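Local coordinates for succinoglycan biosynthesis protein (Bacillus cereus ATCC 14579, PDB 2QGM), which is of unknown function but belongs to the erythromycin esterase-like family and may therefore hydrolyse an ester bond in a substrate not yet identified, at residues Y383-L388 against F434-T439; T342-N347 against F374-G379; E113-G118 against Q166-D171. All coordinates share one frame; numbering follows the deposited sequence.

Contact 1 of 3, residues Y383-L388 against F434-T439; sequences YKMFLL and FHIRKT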
# COMPACT_ATOMS: atom_id res chain seq x y z
N TYR A 383 -0.62 12.52 -24.24
CA TYR A 383 -1.37 12.94 -23.06
C TYR A 383 -0.35 12.99 -21.93
O TYR A 383 0.41 12.03 -21.75
CB TYR A 383 -2.45 11.93 -22.67
CG TYR A 383 -3.65 11.90 -23.58
CD1 TYR A 383 -4.28 13.07 -23.99
CD2 TYR A 383 -4.20 10.69 -23.98
CE1 TYR A 383 -5.42 13.04 -24.78
CE2 TYR A 383 -5.34 10.64 -24.77
CZ TYR A 383 -5.95 11.81 -25.16
OH TYR A 383 -7.09 11.75 -25.94
N LYS A 384 -0.30 14.09 -21.20
CA LYS A 384 0.64 14.22 -20.09
C LYS A 384 0.27 13.26 -18.96
O LYS A 384 1.15 12.78 -18.25
CB LYS A 384 0.65 15.66 -19.57
CG LYS A 384 1.39 16.64 -20.47
CD LYS A 384 1.04 18.07 -20.09
CE LYS A 384 1.93 19.07 -20.81
NZ LYS A 384 1.98 18.80 -22.27
N MSE A 385 -1.02 12.99 -18.80
CA MSE A 385 -1.50 12.07 -17.77
C MSE A 385 -2.74 11.35 -18.28
O MSE A 385 -3.60 11.95 -18.92
CB MSE A 385 -1.88 12.82 -16.50
CG MSE A 385 -0.78 13.67 -15.94
SE MSE A 385 -1.46 14.59 -14.42
CE MSE A 385 -2.44 15.99 -15.31
N PHE A 386 -2.84 10.06 -17.98
CA PHE A 386 -3.99 9.31 -18.43
C PHE A 386 -4.18 7.97 -17.73
O PHE A 386 -3.26 7.45 -17.10
CB PHE A 386 -3.92 9.07 -19.94
CG PHE A 386 -2.67 8.37 -20.39
CD1 PHE A 386 -1.50 9.08 -20.63
CD2 PHE A 386 -2.68 6.99 -20.60
CE1 PHE A 386 -0.35 8.44 -21.08
CE2 PHE A 386 -1.53 6.33 -21.05
CZ PHE A 386 -0.36 7.06 -21.29
N LEU A 387 -5.40 7.44 -17.84
CA LEU A 387 -5.74 6.15 -17.28
C LEU A 387 -5.77 5.20 -18.45
O LEU A 387 -6.14 5.59 -19.56
CB LEU A 387 -7.14 6.16 -16.66
CG LEU A 387 -7.40 7.08 -15.48
CD1 LEU A 387 -8.89 7.20 -15.24
CD2 LEU A 387 -6.71 6.51 -14.26
N LEU A 388 -5.38 3.96 -18.22
CA LEU A 388 -5.40 2.95 -19.27
C LEU A 388 -5.89 1.64 -18.66
O LEU A 388 -5.28 1.11 -17.74
CB LEU A 388 -4.00 2.77 -19.86
CG LEU A 388 -3.94 1.88 -21.09
CD1 LEU A 388 -4.75 2.56 -22.19
CD2 LEU A 388 -2.50 1.64 -21.55
N PHE A 434 -2.28 4.38 -14.16
CA PHE A 434 -2.45 5.82 -14.32
C PHE A 434 -1.04 6.30 -14.58
O PHE A 434 -0.12 6.10 -13.78
CB PHE A 434 -3.10 6.51 -13.10
CG PHE A 434 -2.30 6.45 -11.82
CD1 PHE A 434 -1.52 7.54 -11.40
CD2 PHE A 434 -2.38 5.34 -10.99
CE1 PHE A 434 -0.85 7.51 -10.18
CE2 PHE A 434 -1.71 5.30 -9.77
CZ PHE A 434 -0.95 6.39 -9.36
N HIS A 435 -0.86 6.90 -15.75
CA HIS A 435 0.43 7.39 -16.17
C HIS A 435 0.58 8.89 -15.98
O HIS A 435 -0.35 9.66 -16.23
CB HIS A 435 0.67 7.05 -17.64
CG HIS A 435 2.06 7.33 -18.11
ND1 HIS A 435 3.15 6.59 -17.71
CD2 HIS A 435 2.55 8.29 -18.94
CE1 HIS A 435 4.25 7.09 -18.25
NE2 HIS A 435 3.91 8.12 -19.00
N ILE A 436 1.75 9.29 -15.49
CA ILE A 436 2.11 10.70 -15.30
C ILE A 436 3.48 10.80 -15.96
O ILE A 436 4.49 10.41 -15.38
CB ILE A 436 2.24 11.10 -13.81
CG1 ILE A 436 0.90 10.89 -13.09
CG2 ILE A 436 2.68 12.57 -13.70
CD1 ILE A 436 0.90 11.31 -11.62
N ARG A 437 3.51 11.32 -17.19
CA ARG A 437 4.77 11.42 -17.93
C ARG A 437 5.93 12.01 -17.12
O ARG A 437 6.93 11.34 -16.90
CB ARG A 437 4.56 12.25 -19.20
CG ARG A 437 5.77 12.27 -20.11
CD ARG A 437 5.57 13.28 -21.23
NE ARG A 437 4.44 12.93 -22.08
CZ ARG A 437 3.85 13.77 -22.92
NH1 ARG A 437 4.29 15.02 -23.01
NH2 ARG A 437 2.85 13.37 -23.69
N LYS A 438 5.80 13.26 -16.71
CA LYS A 438 6.86 13.90 -15.95
C LYS A 438 6.54 14.04 -14.47
O LYS A 438 5.46 14.49 -14.09
CB LYS A 438 7.19 15.29 -16.53
CG LYS A 438 7.80 15.26 -17.93
CD LYS A 438 8.25 16.65 -18.38
CE LYS A 438 8.89 16.61 -19.76
NZ LYS A 438 9.45 17.93 -20.18
N THR A 439 7.48 13.62 -13.64
CA THR A 439 7.31 13.71 -12.20
C THR A 439 8.51 14.40 -11.54
O THR A 439 9.57 14.54 -12.15
CB THR A 439 7.07 12.32 -11.58
OG1 THR A 439 8.02 11.38 -12.12
CG2 THR A 439 5.66 11.84 -11.91
O HOH W 1 2.75 10.57 -21.52
O HOH W 2 3.22 15.19 -17.13
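Two neighbouring strands of the large mixed sheet pair antiparallel here: 385-389 runs against 432-439 close to one end of the sheet, where the short strand 50-51 lies further out. Phe-386 and His-435 form the hydrogen-bonded pair. His-435 N reaches Phe-386 O at 2.8 Å, nearly along the C=O axis, whereas Phe-386 N meets His-435 O at 3.1 Å, on a lone pair in the carbonyl plane. Non-hydrogen-bonded pairs flank it, selenomethionine Met-385 with Ile-436 and Leu-387 with Phe-434. A further bond, Arg-437 N to Lys-384 O (3.0 Å), extends the pairing to the corner where the chain turns at Arg-437 and Lys-438.

On the Phe-386 and His-435 face the two side chains lie alongside and point the same way. Phe-386 CG takes the crowded position between backbone N and carbonyl carbon (chi1 57°), which brings the ring over its partner: His-435 CB sits 3.9 Å from the Phe-386 ring centroid, over the face, in a CH-pi contact. Phe-386 CE1 also approaches His-435 CD2 to 3.6 Å, the ring planes inclined at 47°. Leu-378 of helix 374-380 packs on both residues, and Thr-342 OG1 hydrogen-bonds His-435 ND1, fixing the imidazole. On the other face the Leu-387 and Phe-434 side chains cross obliquely, Leu-387 CD2 touching Phe-434 CB at 3.8 Å, and Phe-434 and Ile-436 go on to Met-92 of helix 87-104.

Towards the corner, the Arg-437 guanidinium lies with one face over Lys-384 CA; its NH2 bonds to Val-381 O, while a water joins NE to Tyr-383 O. Lys-384 NZ and Arg-437 NH1, 4.5 Å apart, probably repel mildly. Helices on both faces of the mixed sheet, 87-104 on the Phe-434 and Ile-436 side and 374-380 on the other, are consistent with a three-layer alpha/beta/alpha sandwich.

Contact 2 of 3, residues T342-N347 against F374-G379; sequences TTTEGN and FNYTLG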
# COMPACT_ATOMS: atom_id res chain seq x y z
N THR A 342 2.58 4.52 -13.25
CA THR A 342 3.68 4.60 -14.20
C THR A 342 4.08 6.05 -14.46
O THR A 342 3.25 6.95 -14.45
CB THR A 342 3.34 3.92 -15.56
OG1 THR A 342 2.13 4.47 -16.11
CG2 THR A 342 3.16 2.42 -15.39
N THR A 343 5.37 6.25 -14.66
CA THR A 343 5.90 7.57 -14.97
C THR A 343 7.05 7.38 -15.94
O THR A 343 7.64 6.31 -16.01
CB THR A 343 6.38 8.32 -13.70
OG1 THR A 343 6.78 9.64 -14.06
CG2 THR A 343 7.56 7.59 -13.06
N THR A 344 7.36 8.42 -16.71
CA THR A 344 8.42 8.32 -17.70
C THR A 344 9.77 8.90 -17.31
O THR A 344 10.79 8.21 -17.37
CB THR A 344 7.98 8.99 -19.02
OG1 THR A 344 6.82 8.31 -19.53
CG2 THR A 344 9.09 8.92 -20.06
N GLU A 345 9.78 10.16 -16.89
CA GLU A 345 11.02 10.83 -16.53
C GLU A 345 10.88 11.82 -15.38
O GLU A 345 9.77 12.21 -15.01
CB GLU A 345 11.55 11.56 -17.77
CG GLU A 345 10.50 12.45 -18.44
CD GLU A 345 11.03 13.18 -19.66
OE1 GLU A 345 11.93 14.04 -19.50
OE2 GLU A 345 10.54 12.91 -20.78
N GLY A 346 12.02 12.23 -14.83
CA GLY A 346 12.01 13.18 -13.74
C GLY A 346 12.91 12.77 -12.59
O GLY A 346 13.62 11.77 -12.67
N ASN A 347 12.88 13.57 -11.53
CA ASN A 347 13.68 13.31 -10.34
C ASN A 347 12.75 12.83 -9.23
O ASN A 347 11.55 13.13 -9.24
CB ASN A 347 14.37 14.60 -9.87
CG ASN A 347 15.51 15.01 -10.79
OD1 ASN A 347 15.96 16.16 -10.76
ND2 ASN A 347 15.98 14.08 -11.61
N PHE A 374 7.89 -0.09 -20.94
CA PHE A 374 6.50 0.31 -21.12
C PHE A 374 6.44 1.80 -20.82
O PHE A 374 5.70 2.55 -21.45
CB PHE A 374 5.60 -0.42 -20.11
CG PHE A 374 5.48 -1.89 -20.33
CD1 PHE A 374 4.74 -2.39 -21.40
CD2 PHE A 374 6.11 -2.79 -19.47
CE1 PHE A 374 4.62 -3.77 -21.60
CE2 PHE A 374 5.99 -4.16 -19.66
CZ PHE A 374 5.25 -4.65 -20.73
N ASN A 375 7.25 2.22 -19.85
CA ASN A 375 7.31 3.61 -19.40
C ASN A 375 7.64 4.63 -20.47
O ASN A 375 7.00 5.67 -20.56
CB ASN A 375 8.30 3.72 -18.25
CG ASN A 375 7.88 2.89 -17.05
OD1 ASN A 375 7.16 3.37 -16.17
ND2 ASN A 375 8.30 1.63 -17.03
N TYR A 376 8.65 4.35 -21.28
CA TYR A 376 9.00 5.31 -22.31
C TYR A 376 8.01 5.32 -23.45
O TYR A 376 7.80 6.36 -24.07
CB TYR A 376 10.44 5.06 -22.78
CG TYR A 376 11.39 5.92 -21.97
CD1 TYR A 376 11.60 7.25 -22.31
CD2 TYR A 376 11.98 5.44 -20.80
CE1 TYR A 376 12.36 8.10 -21.50
CE2 TYR A 376 12.74 6.27 -19.98
CZ TYR A 376 12.93 7.60 -20.34
OH TYR A 376 13.63 8.45 -19.52
N THR A 377 7.37 4.19 -23.71
CA THR A 377 6.36 4.12 -24.76
C THR A 377 5.15 4.94 -24.30
O THR A 377 4.53 5.65 -25.09
CB THR A 377 5.92 2.67 -25.05
OG1 THR A 377 7.04 1.91 -25.53
CG2 THR A 377 4.81 2.65 -26.09
N LEU A 378 4.83 4.84 -23.02
CA LEU A 378 3.70 5.58 -22.46
C LEU A 378 3.97 7.08 -22.54
O LEU A 378 3.04 7.88 -22.70
CB LEU A 378 3.47 5.17 -21.00
CG LEU A 378 2.87 3.78 -20.75
CD1 LEU A 378 2.88 3.49 -19.24
CD2 LEU A 378 1.45 3.72 -21.29
N GLY A 379 5.24 7.45 -22.44
CA GLY A 379 5.62 8.85 -22.50
C GLY A 379 5.42 9.44 -23.88
O GLY A 379 5.30 10.66 -24.02
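Helix 374-380 lies across the end of strand 336-344: the axes of residues 342-344 and 374-379 approach to 6.9 Å, at 72° between their directions. The tight part centres on Thr-344. With OG1 anti to its carbonyl carbon (chi1 -61°), the hydroxyl donates to Asn-375 O at 2.8 Å, arriving above the carbonyl plane. That oxygen already accepts the helical bond from Gly-379 N, so two donors grip it. Thr-344 OG1 comes within 3.2 Å of Gly-379 CA; a side chain there would collide with the hydroxyl. A weak bond ties the same OG1 to His-435 NE2 on the next strand. Thr-344 CG2, anti to the backbone N, rests over one face of the Tyr-376 ring, 3.9 Å from the ring centroid and displaced towards its rim, as a CH-pi contact. Two residues earlier on the strand, Thr-342 OG1 lies 3.4 Å from Leu-378 CD1, the two side chains crossing at about a right angle, while the hydroxyl is hydrogen-bonded to His-435 ND1.

This is helix-on-sheet packing of an alpha/beta fold, placed where the chain leaves the main sheet: it turns a corner at Glu-345, and the next strand belongs to a separate two-stranded sheet, 346-350 with 363-366.

Towards that corner the contact slackens. Tyr-376 OH lies 3.6 Å from Thr-344 O and 4.1 Å from Glu-345 CB, and Tyr-376 and Glu-345 are both partly exposed.

Contact 3 of 3, residues E113-G118 against Q166-D171; sequences EDWGNG and QFIGLD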
# COMPACT_ATOMS: atom_id res chain seq x y z
N GLU A 113 2.07 0.89 5.93
CA GLU A 113 2.65 1.62 7.06
C GLU A 113 2.43 0.67 8.23
O GLU A 113 1.48 -0.11 8.23
CB GLU A 113 1.90 2.94 7.26
CG GLU A 113 2.33 3.77 8.48
CD GLU A 113 3.81 4.09 8.49
OE1 GLU A 113 4.58 3.40 9.20
OE2 GLU A 113 4.21 5.03 7.79
N ASP A 114 3.31 0.73 9.22
CA ASP A 114 3.20 -0.18 10.36
C ASP A 114 1.90 -0.09 11.15
O ASP A 114 1.33 0.99 11.35
CB ASP A 114 4.40 -0.02 11.30
CG ASP A 114 5.73 -0.32 10.61
OD1 ASP A 114 5.74 -1.10 9.63
OD2 ASP A 114 6.77 0.21 11.06
N TRP A 115 1.44 -1.26 11.58
CA TRP A 115 0.20 -1.40 12.35
C TRP A 115 0.06 -0.32 13.43
O TRP A 115 -0.94 0.41 13.47
CB TRP A 115 0.16 -2.80 12.98
CG TRP A 115 -1.09 -3.04 13.76
CD1 TRP A 115 -1.30 -2.80 15.08
CD2 TRP A 115 -2.36 -3.45 13.23
NE1 TRP A 115 -2.61 -3.04 15.41
CE2 TRP A 115 -3.28 -3.44 14.29
CE3 TRP A 115 -2.79 -3.84 11.95
CZ2 TRP A 115 -4.63 -3.80 14.11
CZ3 TRP A 115 -4.14 -4.19 11.77
CH2 TRP A 115 -5.04 -4.17 12.85
N GLY A 116 1.08 -0.20 14.27
CA GLY A 116 1.07 0.79 15.34
C GLY A 116 0.88 2.23 14.88
O GLY A 116 0.15 3.00 15.51
N ASN A 117 1.56 2.59 13.80
CA ASN A 117 1.44 3.94 13.24
C ASN A 117 0.02 4.10 12.73
O ASN A 117 -0.57 5.18 12.81
CB ASN A 117 2.42 4.12 12.09
CG ASN A 117 3.85 4.30 12.57
OD1 ASN A 117 4.80 4.11 11.82
ND2 ASN A 117 4.00 4.70 13.83
N GLY A 118 -0.54 3.01 12.23
CA GLY A 118 -1.90 3.04 11.73
C GLY A 118 -2.89 3.39 12.81
O GLY A 118 -3.81 4.18 12.58
N GLN A 166 -11.77 4.54 7.79
CA GLN A 166 -10.95 3.86 8.78
C GLN A 166 -9.53 3.81 8.22
O GLN A 166 -9.33 3.49 7.05
CB GLN A 166 -11.46 2.44 9.02
CG GLN A 166 -12.85 2.36 9.65
CD GLN A 166 -12.91 2.99 11.02
OE1 GLN A 166 -12.06 2.73 11.88
NE2 GLN A 166 -13.93 3.82 11.26
N PHE A 167 -8.55 4.16 9.04
CA PHE A 167 -7.16 4.10 8.60
C PHE A 167 -6.57 2.83 9.20
O PHE A 167 -6.66 2.63 10.42
CB PHE A 167 -6.38 5.32 9.10
CG PHE A 167 -5.04 5.47 8.45
CD1 PHE A 167 -4.02 4.54 8.69
CD2 PHE A 167 -4.79 6.51 7.57
CE1 PHE A 167 -2.79 4.65 8.04
CE2 PHE A 167 -3.57 6.63 6.92
CZ PHE A 167 -2.56 5.70 7.15
N ILE A 168 -5.99 1.99 8.35
CA ILE A 168 -5.39 0.73 8.80
C ILE A 168 -3.93 0.66 8.38
O ILE A 168 -3.61 0.88 7.20
CB ILE A 168 -6.12 -0.50 8.19
CG1 ILE A 168 -7.60 -0.49 8.54
CG2 ILE A 168 -5.46 -1.78 8.66
CD1 ILE A 168 -8.46 0.15 7.47
N GLY A 169 -3.05 0.37 9.33
CA GLY A 169 -1.63 0.22 9.02
C GLY A 169 -1.40 -1.26 8.77
O GLY A 169 -1.43 -2.06 9.70
N LEU A 170 -1.18 -1.62 7.51
CA LEU A 170 -1.01 -3.02 7.12
C LEU A 170 0.29 -3.69 7.52
O LEU A 170 0.32 -4.90 7.76
CB LEU A 170 -1.11 -3.15 5.60
CG LEU A 170 -2.37 -2.68 4.87
CD1 LEU A 170 -2.08 -2.71 3.37
CD2 LEU A 170 -3.54 -3.57 5.22
N ASP A 171 1.36 -2.91 7.55
CA ASP A 171 2.71 -3.42 7.81
C ASP A 171 3.09 -3.86 9.21
O ASP A 171 2.45 -3.51 10.21
CB ASP A 171 3.75 -2.41 7.31
CG ASP A 171 4.79 -3.05 6.39
OD1 ASP A 171 5.13 -4.23 6.61
OD2 ASP A 171 5.27 -2.37 5.47
O HOH W 3 -3.29 -0.48 12.22
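Strand 166-171 and the start of helix 115-127 meet through backbone atoms, with one large aromatic side chain laid along the junction. Asp-171 pairs with Asp-114 in a parallel bridge: Asp-171 N donates to Glu-113 O (2.9 Å) and Trp-115 N to Asp-171 O (2.8 Å), both donors standing above the carbonyl planes.

Trp-115 has CG anti to its backbone N (chi1 -178°), which carries the indole alongside the strand. Trp-115 CB lies 3.7 Å from both Gly-169 O and Asp-171 O; CG and CD2 pass near the former oxygen, and CE3 comes closest to it, at 3.2 Å. The next atom, CZ3, lies near Gly-169 O and meets Ile-168 CG2 at 4.2 Å, while NE1 turns elsewhere, to Thr-259 OG1. A water sits over the centre of one indole face and bridges Trp-115 O to Gly-169 N, at 3.0 Å from the latter.

Beyond the indole two glycines let the backbones close up, Gly-118 CA lying 3.8 Å from Gly-169 N; a side chain on either would clash. The Asp-114 and Asp-171 carboxylates are near neighbours, a mutual repulsion probably eased because Asp-114 OD1 accepts from Lys-173 N and Asp-171 OD1 is bonded to His-282 NE2. Strand 108-111, the intervening helices and the adjacent parallel strand 166-171 together form a beta-alpha-beta crossover, and this contact joins its first helix to its returning strand.

From the N terminus, contact 3 closes first, when strand 166-171 returns to the start of helix 115-127 after 47 intervening residues. Contact 2 follows, bringing helix 374-380 back onto strand 336-344 around a 26-residue excursion that includes most of the two-stranded antiparallel sheet. The chain passes through a short loop into strand 385-389, and contact 1 closes when strand 432-439 pairs with it. The three are in series, with no nesting or crossing. Contacts 1 and 2 reach neighbouring strands, 432-439 and 336-344, and touch, their centres about 8 Å apart, whereas contact 3 lies at the 166-171 edge, away from the 50-51 edge near contact 1, its centre about 30 Å from that of contact 2.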